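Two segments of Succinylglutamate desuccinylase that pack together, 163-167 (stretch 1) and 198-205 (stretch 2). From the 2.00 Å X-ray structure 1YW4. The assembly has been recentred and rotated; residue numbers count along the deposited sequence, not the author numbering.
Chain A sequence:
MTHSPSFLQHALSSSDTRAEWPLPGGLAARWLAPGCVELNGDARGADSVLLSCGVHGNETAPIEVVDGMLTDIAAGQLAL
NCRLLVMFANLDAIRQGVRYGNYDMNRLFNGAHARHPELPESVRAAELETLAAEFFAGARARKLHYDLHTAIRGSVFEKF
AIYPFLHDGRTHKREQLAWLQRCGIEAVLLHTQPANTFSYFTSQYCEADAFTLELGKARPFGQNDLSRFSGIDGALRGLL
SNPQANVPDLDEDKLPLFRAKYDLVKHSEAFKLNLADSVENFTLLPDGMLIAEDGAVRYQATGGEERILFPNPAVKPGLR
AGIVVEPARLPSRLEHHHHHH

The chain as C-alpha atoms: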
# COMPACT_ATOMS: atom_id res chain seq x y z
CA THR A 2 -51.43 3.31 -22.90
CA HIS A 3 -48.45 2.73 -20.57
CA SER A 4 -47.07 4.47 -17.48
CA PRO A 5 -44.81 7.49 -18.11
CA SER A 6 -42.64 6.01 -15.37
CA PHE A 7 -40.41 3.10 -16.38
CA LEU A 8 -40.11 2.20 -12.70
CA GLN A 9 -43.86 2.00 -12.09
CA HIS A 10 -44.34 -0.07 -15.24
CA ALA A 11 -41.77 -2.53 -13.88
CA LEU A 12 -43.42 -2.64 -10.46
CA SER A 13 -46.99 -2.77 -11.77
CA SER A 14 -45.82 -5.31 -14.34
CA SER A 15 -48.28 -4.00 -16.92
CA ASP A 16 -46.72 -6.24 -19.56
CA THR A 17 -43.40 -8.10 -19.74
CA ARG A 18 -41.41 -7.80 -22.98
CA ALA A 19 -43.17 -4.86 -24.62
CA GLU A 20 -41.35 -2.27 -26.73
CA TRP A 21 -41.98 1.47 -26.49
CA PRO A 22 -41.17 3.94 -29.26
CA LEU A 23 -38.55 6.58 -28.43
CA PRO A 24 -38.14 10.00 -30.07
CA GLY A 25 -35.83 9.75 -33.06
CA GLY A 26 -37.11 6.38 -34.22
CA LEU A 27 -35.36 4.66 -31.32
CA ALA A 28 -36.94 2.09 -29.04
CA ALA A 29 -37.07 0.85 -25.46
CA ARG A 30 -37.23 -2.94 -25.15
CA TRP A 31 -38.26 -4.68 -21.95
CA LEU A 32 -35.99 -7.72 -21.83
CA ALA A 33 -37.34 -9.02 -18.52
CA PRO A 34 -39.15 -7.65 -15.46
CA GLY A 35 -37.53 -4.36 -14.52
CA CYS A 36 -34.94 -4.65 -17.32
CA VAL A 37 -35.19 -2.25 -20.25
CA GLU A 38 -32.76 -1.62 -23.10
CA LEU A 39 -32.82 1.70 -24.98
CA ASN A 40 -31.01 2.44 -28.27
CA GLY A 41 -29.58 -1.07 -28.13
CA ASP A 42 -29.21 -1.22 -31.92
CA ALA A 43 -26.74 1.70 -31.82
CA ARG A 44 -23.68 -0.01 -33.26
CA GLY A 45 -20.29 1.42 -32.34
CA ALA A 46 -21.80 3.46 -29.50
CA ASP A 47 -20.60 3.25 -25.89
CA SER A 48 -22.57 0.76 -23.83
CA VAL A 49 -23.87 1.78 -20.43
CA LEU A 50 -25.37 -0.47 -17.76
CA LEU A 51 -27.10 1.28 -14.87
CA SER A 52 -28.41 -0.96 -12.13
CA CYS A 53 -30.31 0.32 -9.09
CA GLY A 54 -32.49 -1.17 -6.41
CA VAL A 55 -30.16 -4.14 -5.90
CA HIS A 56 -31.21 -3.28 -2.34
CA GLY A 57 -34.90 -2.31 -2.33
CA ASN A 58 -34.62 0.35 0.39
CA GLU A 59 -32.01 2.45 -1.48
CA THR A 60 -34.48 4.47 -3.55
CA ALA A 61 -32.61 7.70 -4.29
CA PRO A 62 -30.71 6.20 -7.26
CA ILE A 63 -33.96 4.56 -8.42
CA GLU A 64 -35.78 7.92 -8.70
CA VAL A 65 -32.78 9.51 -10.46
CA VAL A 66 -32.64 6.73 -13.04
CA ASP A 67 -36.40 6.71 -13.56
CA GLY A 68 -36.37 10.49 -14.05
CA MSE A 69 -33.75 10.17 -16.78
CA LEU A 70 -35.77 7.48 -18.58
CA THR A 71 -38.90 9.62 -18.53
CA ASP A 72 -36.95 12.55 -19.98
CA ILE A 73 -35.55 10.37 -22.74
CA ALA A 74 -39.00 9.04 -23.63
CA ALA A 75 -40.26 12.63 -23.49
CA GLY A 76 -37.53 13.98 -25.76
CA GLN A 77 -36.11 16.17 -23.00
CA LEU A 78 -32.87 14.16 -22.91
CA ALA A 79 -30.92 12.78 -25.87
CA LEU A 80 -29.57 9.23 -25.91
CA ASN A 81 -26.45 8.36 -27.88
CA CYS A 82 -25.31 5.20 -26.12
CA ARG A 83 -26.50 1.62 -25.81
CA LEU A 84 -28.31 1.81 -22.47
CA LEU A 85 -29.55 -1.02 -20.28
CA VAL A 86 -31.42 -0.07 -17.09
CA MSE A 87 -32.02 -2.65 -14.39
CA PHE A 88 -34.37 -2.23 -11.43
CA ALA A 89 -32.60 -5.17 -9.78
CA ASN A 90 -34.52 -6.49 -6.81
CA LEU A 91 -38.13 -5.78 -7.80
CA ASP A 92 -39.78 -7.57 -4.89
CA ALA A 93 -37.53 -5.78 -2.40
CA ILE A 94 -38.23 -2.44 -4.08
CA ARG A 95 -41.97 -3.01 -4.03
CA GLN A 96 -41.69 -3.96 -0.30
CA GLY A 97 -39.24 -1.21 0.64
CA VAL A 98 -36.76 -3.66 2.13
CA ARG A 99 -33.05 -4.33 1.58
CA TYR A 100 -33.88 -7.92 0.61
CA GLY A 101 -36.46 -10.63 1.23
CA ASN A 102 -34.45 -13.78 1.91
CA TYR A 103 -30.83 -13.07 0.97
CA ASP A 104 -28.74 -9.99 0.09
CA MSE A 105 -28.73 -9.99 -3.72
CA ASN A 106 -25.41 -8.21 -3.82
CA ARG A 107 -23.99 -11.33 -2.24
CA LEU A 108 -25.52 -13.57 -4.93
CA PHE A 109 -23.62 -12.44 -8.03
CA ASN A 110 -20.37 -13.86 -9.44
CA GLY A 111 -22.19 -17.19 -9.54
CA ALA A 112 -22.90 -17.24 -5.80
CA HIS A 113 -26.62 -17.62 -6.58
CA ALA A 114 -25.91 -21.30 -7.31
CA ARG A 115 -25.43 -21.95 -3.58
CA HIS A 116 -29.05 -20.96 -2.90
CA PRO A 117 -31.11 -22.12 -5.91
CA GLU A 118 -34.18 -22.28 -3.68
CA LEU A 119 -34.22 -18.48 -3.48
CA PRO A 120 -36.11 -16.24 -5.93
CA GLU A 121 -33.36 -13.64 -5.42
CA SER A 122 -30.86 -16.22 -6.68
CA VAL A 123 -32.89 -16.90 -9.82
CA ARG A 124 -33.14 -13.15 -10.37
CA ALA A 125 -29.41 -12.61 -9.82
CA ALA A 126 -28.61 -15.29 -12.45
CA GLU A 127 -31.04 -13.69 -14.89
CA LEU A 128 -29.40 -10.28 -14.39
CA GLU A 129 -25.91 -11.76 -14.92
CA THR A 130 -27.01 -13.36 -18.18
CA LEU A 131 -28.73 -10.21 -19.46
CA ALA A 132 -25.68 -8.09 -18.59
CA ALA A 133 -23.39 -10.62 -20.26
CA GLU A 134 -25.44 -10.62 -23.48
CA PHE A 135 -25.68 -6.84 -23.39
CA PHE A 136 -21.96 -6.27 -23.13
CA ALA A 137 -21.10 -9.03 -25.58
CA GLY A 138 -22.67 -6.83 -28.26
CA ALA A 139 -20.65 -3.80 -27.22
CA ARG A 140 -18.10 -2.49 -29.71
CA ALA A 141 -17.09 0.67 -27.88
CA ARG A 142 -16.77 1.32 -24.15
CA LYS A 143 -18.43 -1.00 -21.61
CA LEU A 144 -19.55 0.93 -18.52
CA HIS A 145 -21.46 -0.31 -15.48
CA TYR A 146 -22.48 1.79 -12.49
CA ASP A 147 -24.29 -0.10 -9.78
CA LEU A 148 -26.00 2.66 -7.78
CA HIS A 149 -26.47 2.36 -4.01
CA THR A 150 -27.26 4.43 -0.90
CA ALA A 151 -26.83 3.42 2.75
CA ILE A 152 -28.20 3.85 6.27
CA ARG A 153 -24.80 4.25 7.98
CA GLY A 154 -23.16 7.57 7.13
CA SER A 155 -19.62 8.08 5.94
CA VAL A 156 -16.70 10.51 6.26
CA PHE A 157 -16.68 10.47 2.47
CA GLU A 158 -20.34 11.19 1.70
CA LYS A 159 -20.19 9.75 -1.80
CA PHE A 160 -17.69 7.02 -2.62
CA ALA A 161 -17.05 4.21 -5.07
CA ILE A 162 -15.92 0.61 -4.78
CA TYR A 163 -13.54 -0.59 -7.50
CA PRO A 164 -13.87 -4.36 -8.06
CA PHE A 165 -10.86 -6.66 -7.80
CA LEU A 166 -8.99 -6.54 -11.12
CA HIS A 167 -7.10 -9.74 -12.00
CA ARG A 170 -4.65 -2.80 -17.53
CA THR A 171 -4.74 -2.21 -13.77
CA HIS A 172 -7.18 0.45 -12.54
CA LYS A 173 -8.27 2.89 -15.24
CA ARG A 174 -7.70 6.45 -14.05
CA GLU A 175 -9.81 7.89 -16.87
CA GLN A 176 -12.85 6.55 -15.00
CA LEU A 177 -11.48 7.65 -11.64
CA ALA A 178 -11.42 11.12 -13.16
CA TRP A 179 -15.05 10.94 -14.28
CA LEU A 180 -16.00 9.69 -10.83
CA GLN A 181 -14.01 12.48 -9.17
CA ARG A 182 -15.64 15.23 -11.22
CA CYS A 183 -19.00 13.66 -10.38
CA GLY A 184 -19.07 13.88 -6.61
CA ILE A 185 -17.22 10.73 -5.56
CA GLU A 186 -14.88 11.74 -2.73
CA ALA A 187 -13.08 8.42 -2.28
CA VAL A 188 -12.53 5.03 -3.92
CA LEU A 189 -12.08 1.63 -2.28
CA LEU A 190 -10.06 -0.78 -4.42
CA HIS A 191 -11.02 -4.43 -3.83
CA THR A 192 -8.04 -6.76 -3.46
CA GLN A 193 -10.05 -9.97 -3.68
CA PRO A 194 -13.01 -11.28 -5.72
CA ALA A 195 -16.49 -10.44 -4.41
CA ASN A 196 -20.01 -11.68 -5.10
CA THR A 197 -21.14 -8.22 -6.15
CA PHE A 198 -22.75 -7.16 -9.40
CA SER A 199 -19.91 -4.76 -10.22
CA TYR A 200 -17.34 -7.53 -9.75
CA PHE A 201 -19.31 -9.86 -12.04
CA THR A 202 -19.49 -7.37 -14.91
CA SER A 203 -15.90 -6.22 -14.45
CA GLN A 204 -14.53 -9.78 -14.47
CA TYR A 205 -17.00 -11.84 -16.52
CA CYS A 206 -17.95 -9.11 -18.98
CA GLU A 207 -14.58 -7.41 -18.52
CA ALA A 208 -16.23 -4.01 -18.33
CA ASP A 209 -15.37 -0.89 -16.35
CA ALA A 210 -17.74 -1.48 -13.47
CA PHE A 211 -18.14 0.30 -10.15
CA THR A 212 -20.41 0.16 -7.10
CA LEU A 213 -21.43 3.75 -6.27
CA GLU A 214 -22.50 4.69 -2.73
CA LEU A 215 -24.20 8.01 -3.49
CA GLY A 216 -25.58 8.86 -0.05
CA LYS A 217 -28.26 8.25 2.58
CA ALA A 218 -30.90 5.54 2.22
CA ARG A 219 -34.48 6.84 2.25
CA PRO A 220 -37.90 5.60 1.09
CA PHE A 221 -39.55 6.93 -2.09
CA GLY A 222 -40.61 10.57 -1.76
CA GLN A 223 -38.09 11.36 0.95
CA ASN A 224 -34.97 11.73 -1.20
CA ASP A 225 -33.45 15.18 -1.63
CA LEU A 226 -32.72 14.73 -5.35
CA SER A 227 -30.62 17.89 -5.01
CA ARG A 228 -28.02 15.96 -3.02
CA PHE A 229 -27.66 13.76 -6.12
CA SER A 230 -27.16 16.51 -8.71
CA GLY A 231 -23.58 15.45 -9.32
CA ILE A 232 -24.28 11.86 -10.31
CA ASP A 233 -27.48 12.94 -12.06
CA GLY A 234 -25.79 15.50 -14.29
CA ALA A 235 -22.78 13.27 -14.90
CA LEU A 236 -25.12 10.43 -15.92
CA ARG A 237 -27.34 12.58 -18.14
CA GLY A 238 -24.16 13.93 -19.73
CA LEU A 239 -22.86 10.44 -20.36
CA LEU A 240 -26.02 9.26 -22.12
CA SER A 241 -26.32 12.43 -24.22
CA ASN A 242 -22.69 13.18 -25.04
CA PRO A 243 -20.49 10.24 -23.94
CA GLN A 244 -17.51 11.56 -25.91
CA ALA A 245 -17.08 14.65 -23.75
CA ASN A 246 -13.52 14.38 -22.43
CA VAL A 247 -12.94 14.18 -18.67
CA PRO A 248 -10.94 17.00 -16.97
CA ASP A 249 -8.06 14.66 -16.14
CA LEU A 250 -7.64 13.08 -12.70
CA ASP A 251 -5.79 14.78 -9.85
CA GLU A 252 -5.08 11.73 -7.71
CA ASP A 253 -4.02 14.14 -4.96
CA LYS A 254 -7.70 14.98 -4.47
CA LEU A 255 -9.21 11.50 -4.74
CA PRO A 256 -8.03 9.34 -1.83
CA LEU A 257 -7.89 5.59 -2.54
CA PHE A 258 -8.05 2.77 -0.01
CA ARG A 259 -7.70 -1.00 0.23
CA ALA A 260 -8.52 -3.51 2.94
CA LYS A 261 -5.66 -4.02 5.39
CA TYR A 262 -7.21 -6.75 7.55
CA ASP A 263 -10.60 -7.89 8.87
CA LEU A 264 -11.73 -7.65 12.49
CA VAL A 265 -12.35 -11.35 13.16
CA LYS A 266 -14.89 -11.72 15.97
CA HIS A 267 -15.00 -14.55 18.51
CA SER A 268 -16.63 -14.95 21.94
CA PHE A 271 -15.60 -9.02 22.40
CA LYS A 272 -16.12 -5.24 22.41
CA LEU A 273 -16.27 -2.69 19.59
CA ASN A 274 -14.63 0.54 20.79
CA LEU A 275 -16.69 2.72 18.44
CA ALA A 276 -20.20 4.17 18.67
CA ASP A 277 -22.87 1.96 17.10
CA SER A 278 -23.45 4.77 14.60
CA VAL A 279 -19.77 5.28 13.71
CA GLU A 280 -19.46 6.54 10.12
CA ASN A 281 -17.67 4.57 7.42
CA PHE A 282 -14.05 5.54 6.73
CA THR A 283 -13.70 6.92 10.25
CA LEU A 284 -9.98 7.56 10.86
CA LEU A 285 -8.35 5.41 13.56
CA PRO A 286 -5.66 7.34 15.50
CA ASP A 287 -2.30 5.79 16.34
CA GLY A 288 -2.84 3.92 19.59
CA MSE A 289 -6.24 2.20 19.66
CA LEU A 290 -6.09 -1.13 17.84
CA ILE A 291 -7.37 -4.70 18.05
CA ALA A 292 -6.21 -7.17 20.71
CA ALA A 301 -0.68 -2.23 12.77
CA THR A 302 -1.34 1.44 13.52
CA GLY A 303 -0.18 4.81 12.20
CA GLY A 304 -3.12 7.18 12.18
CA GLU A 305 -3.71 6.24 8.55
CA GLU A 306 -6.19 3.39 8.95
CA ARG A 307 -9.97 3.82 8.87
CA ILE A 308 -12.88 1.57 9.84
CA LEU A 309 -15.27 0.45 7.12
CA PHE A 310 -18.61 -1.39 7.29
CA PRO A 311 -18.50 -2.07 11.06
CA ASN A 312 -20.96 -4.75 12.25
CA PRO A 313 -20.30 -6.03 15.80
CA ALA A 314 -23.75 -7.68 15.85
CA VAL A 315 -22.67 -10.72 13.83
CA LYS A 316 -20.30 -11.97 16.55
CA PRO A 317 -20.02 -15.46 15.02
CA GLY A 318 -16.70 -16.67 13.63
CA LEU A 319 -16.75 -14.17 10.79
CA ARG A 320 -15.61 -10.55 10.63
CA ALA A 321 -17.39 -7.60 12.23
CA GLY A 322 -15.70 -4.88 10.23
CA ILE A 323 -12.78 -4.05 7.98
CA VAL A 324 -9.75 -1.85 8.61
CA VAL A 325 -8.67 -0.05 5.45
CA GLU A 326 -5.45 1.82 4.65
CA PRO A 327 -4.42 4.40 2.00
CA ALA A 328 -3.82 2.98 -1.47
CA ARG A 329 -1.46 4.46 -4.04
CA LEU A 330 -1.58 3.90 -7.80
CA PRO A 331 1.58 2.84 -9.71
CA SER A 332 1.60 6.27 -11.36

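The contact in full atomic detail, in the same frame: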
# COMPACT_ATOMS: atom_id res chain seq x y z
N TYR A 163 -14.13 -0.10 -6.26
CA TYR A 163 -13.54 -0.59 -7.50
C TYR A 163 -13.30 -2.09 -7.34
O TYR A 163 -12.48 -2.51 -6.52
CB TYR A 163 -12.21 0.14 -7.77
CG TYR A 163 -11.83 0.30 -9.23
CD1 TYR A 163 -11.26 1.49 -9.69
CD2 TYR A 163 -12.01 -0.74 -10.15
CE1 TYR A 163 -10.88 1.65 -11.02
CE2 TYR A 163 -11.63 -0.59 -11.49
CZ TYR A 163 -11.07 0.61 -11.92
OH TYR A 163 -10.70 0.77 -13.23
N PRO A 164 -14.01 -2.91 -8.12
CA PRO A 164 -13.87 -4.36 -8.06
C PRO A 164 -12.44 -4.87 -8.24
O PRO A 164 -11.61 -4.20 -8.86
CB PRO A 164 -14.81 -4.85 -9.16
CG PRO A 164 -14.82 -3.71 -10.13
CD PRO A 164 -14.91 -2.52 -9.21
N PHE A 165 -12.18 -6.04 -7.69
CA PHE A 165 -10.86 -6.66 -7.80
C PHE A 165 -10.54 -6.91 -9.27
O PHE A 165 -11.30 -7.58 -9.97
CB PHE A 165 -10.83 -7.99 -7.03
CG PHE A 165 -9.51 -8.71 -7.12
CD1 PHE A 165 -9.47 -10.10 -7.16
CD2 PHE A 165 -8.31 -8.00 -7.17
CE1 PHE A 165 -8.25 -10.78 -7.24
CE2 PHE A 165 -7.08 -8.67 -7.26
CZ PHE A 165 -7.06 -10.07 -7.30
N LEU A 166 -9.41 -6.37 -9.73
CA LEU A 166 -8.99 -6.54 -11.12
C LEU A 166 -7.86 -7.57 -11.20
O LEU A 166 -6.78 -7.35 -10.65
CB LEU A 166 -8.50 -5.21 -11.69
CG LEU A 166 -9.50 -4.05 -11.75
CD1 LEU A 166 -8.80 -2.80 -12.26
CD2 LEU A 166 -10.66 -4.42 -12.67
N HIS A 167 -8.11 -8.69 -11.87
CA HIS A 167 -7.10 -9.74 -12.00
C HIS A 167 -6.07 -9.36 -13.06
O HIS A 167 -5.66 -10.19 -13.88
CB HIS A 167 -7.74 -11.08 -12.37
CG HIS A 167 -8.76 -11.56 -11.38
ND1 HIS A 167 -8.95 -12.90 -11.11
CD2 HIS A 167 -9.66 -10.89 -10.62
CE1 HIS A 167 -9.92 -13.03 -10.22
NE2 HIS A 167 -10.37 -11.83 -9.91
N PHE A 198 -22.41 -7.32 -8.00
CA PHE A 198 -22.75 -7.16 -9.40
C PHE A 198 -21.61 -6.48 -10.16
O PHE A 198 -21.28 -6.88 -11.27
CB PHE A 198 -24.05 -6.36 -9.52
CG PHE A 198 -24.74 -6.49 -10.85
CD1 PHE A 198 -24.41 -7.54 -11.72
CD2 PHE A 198 -25.72 -5.58 -11.24
CE1 PHE A 198 -25.04 -7.67 -12.96
CE2 PHE A 198 -26.36 -5.71 -12.48
CZ PHE A 198 -26.02 -6.76 -13.34
N SER A 199 -21.00 -5.47 -9.55
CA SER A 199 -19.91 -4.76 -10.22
C SER A 199 -18.68 -5.65 -10.44
O SER A 199 -17.92 -5.46 -11.39
CB SER A 199 -19.51 -3.49 -9.46
OG SER A 199 -18.92 -3.79 -8.21
N TYR A 200 -18.46 -6.63 -9.56
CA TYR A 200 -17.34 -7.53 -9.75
C TYR A 200 -17.66 -8.43 -10.94
O TYR A 200 -16.83 -8.62 -11.83
CB TYR A 200 -17.11 -8.40 -8.51
CG TYR A 200 -16.01 -9.41 -8.72
CD1 TYR A 200 -14.69 -8.99 -8.87
CD2 TYR A 200 -16.30 -10.77 -8.84
CE1 TYR A 200 -13.68 -9.90 -9.14
CE2 TYR A 200 -15.30 -11.69 -9.11
CZ TYR A 200 -13.99 -11.25 -9.25
OH TYR A 200 -12.99 -12.14 -9.53
N PHE A 201 -18.88 -8.98 -10.95
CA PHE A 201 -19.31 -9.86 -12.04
C PHE A 201 -19.12 -9.23 -13.41
O PHE A 201 -18.53 -9.84 -14.30
CB PHE A 201 -20.79 -10.26 -11.88
CG PHE A 201 -21.33 -11.01 -13.07
CD1 PHE A 201 -20.97 -12.34 -13.30
CD2 PHE A 201 -22.14 -10.37 -14.01
CE1 PHE A 201 -21.39 -13.02 -14.45
CE2 PHE A 201 -22.56 -11.03 -15.16
CZ PHE A 201 -22.19 -12.36 -15.39
N THR A 202 -19.62 -8.01 -13.60
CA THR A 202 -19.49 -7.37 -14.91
C THR A 202 -18.04 -7.02 -15.23
O THR A 202 -17.58 -7.19 -16.37
CB THR A 202 -20.38 -6.10 -15.02
OG1 THR A 202 -20.08 -5.19 -13.96
CG2 THR A 202 -21.86 -6.48 -14.96
N SER A 203 -17.30 -6.56 -14.23
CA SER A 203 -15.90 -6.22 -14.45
C SER A 203 -15.08 -7.45 -14.87
O SER A 203 -14.28 -7.38 -15.80
CB SER A 203 -15.29 -5.61 -13.19
OG SER A 203 -13.90 -5.41 -13.34
N GLN A 204 -15.29 -8.57 -14.18
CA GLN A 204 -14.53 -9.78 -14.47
C GLN A 204 -15.08 -10.64 -15.61
O GLN A 204 -14.36 -10.98 -16.55
CB GLN A 204 -14.43 -10.63 -13.20
CG GLN A 204 -13.33 -11.68 -13.24
CD GLN A 204 -11.96 -11.08 -13.56
OE1 GLN A 204 -11.57 -10.06 -12.99
NE2 GLN A 204 -11.23 -11.72 -14.46
N TYR A 205 -16.36 -11.00 -15.52
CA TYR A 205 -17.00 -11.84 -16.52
C TYR A 205 -17.23 -11.12 -17.83
O TYR A 205 -17.01 -11.69 -18.90
CB TYR A 205 -18.32 -12.37 -15.98
CG TYR A 205 -18.92 -13.50 -16.78
CD1 TYR A 205 -19.82 -13.25 -17.82
CD2 TYR A 205 -18.61 -14.82 -16.48
CE1 TYR A 205 -20.40 -14.31 -18.54
CE2 TYR A 205 -19.17 -15.88 -17.19
CZ TYR A 205 -20.06 -15.62 -18.21
OH TYR A 205 -20.64 -16.67 -18.88
O HOH W 1 -12.58 -7.51 -12.65

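Stretch 2 is helical, and stretch 1, an extended segment without regular structure over most of its length, lies along one side of it. The contact is small, burying 332 Å² with both sides summed, and it combines a proline packed on the helix, one direct hydrogen bond and one bridging water. The residues that matter fall at the spacing of helical turns: Ser-199, Tyr-200, Ser-203 and Gln-204 meet stretch 1, whereas Phe-198, Phe-201, Thr-202 and Tyr-205 make no contact with it.

Phe-198 lies out of reach of stretch 1, but its carbonyl oxygen accepts the backbone hydrogen bond from Thr-202 N at 3.1 Å, part of the regular pattern that keeps the contacting side chains in register. Ser-199 is the first to touch. Its CB points toward stretch 1, and its carbonyl oxygen lies 3.8 Å from Pro-164 CG. Serine fits here: its short side chain, with Ser-199 OG 4.3 Å from Pro-164 CD, lies beside the proline ring; its hydroxyl is satisfied by a hydrogen bond elsewhere in the structure.

Tyr-200 does the most varied work. Here the chains are at their closest in backbone register, with the CA atoms of Pro-164 and Tyr-200 5.0 Å apart, and Pro-164 CB approaches Tyr-200 CA to 3.7 Å. The CA-to-CB bond points sideways, but with chi1 in the t rotamer the ring extends along stretch 1, meeting Pro-164, Phe-165 and His-167 at its edge. Pro-164 CB lies 4.2 Å from Tyr-200 CD1, Phe-165 CB is 4.0 Å from Tyr-200 CE1, and at the far end Tyr-200 OH is hydrogen-bonded to His-167 NE2 at 2.7 Å. Either partner could be the donor. Tyrosine thus offers a hydrophobic edge for the buried part of the contact and a polar tip where the exposed histidine begins. The two rings meet rim to rim, with centroids 6.0 Å apart, and are not stacked.

Phe-201, buried and nonpolar, as fits a side chain directed away from stretch 1 into the protein, makes no contact with it, and Thr-202 is out of its reach. One turn beyond Ser-199, Ser-203 again points toward stretch 1. Its CB packs 3.6 Å from Pro-164 CG, so the compact, nonpolar proline ring rests against both serines and Tyr-200. Leu-166 has its CB directed away, yet its side chain returns far enough to place CD2 3.5 Å from Ser-203 OG. That hydroxyl is not left unpaired in this buried setting: it donates to water 1 at 2.6 Å from Ser-203 OG to the water O.

Water 1 donates to Phe-165 O, 3.0 Å from the water O, and to Gln-204 OE1, 2.8 Å from the water O, so it ties the loop carbonyl to two helix side chains. Gln-204 is long and flexible enough to reach this site from the partly exposed margin. Its amide group also lies over one face of the His-167 ring, with Gln-204 OE1 3.2 Å from His-167 CD2. Tyr-205 is exposed and out of reach.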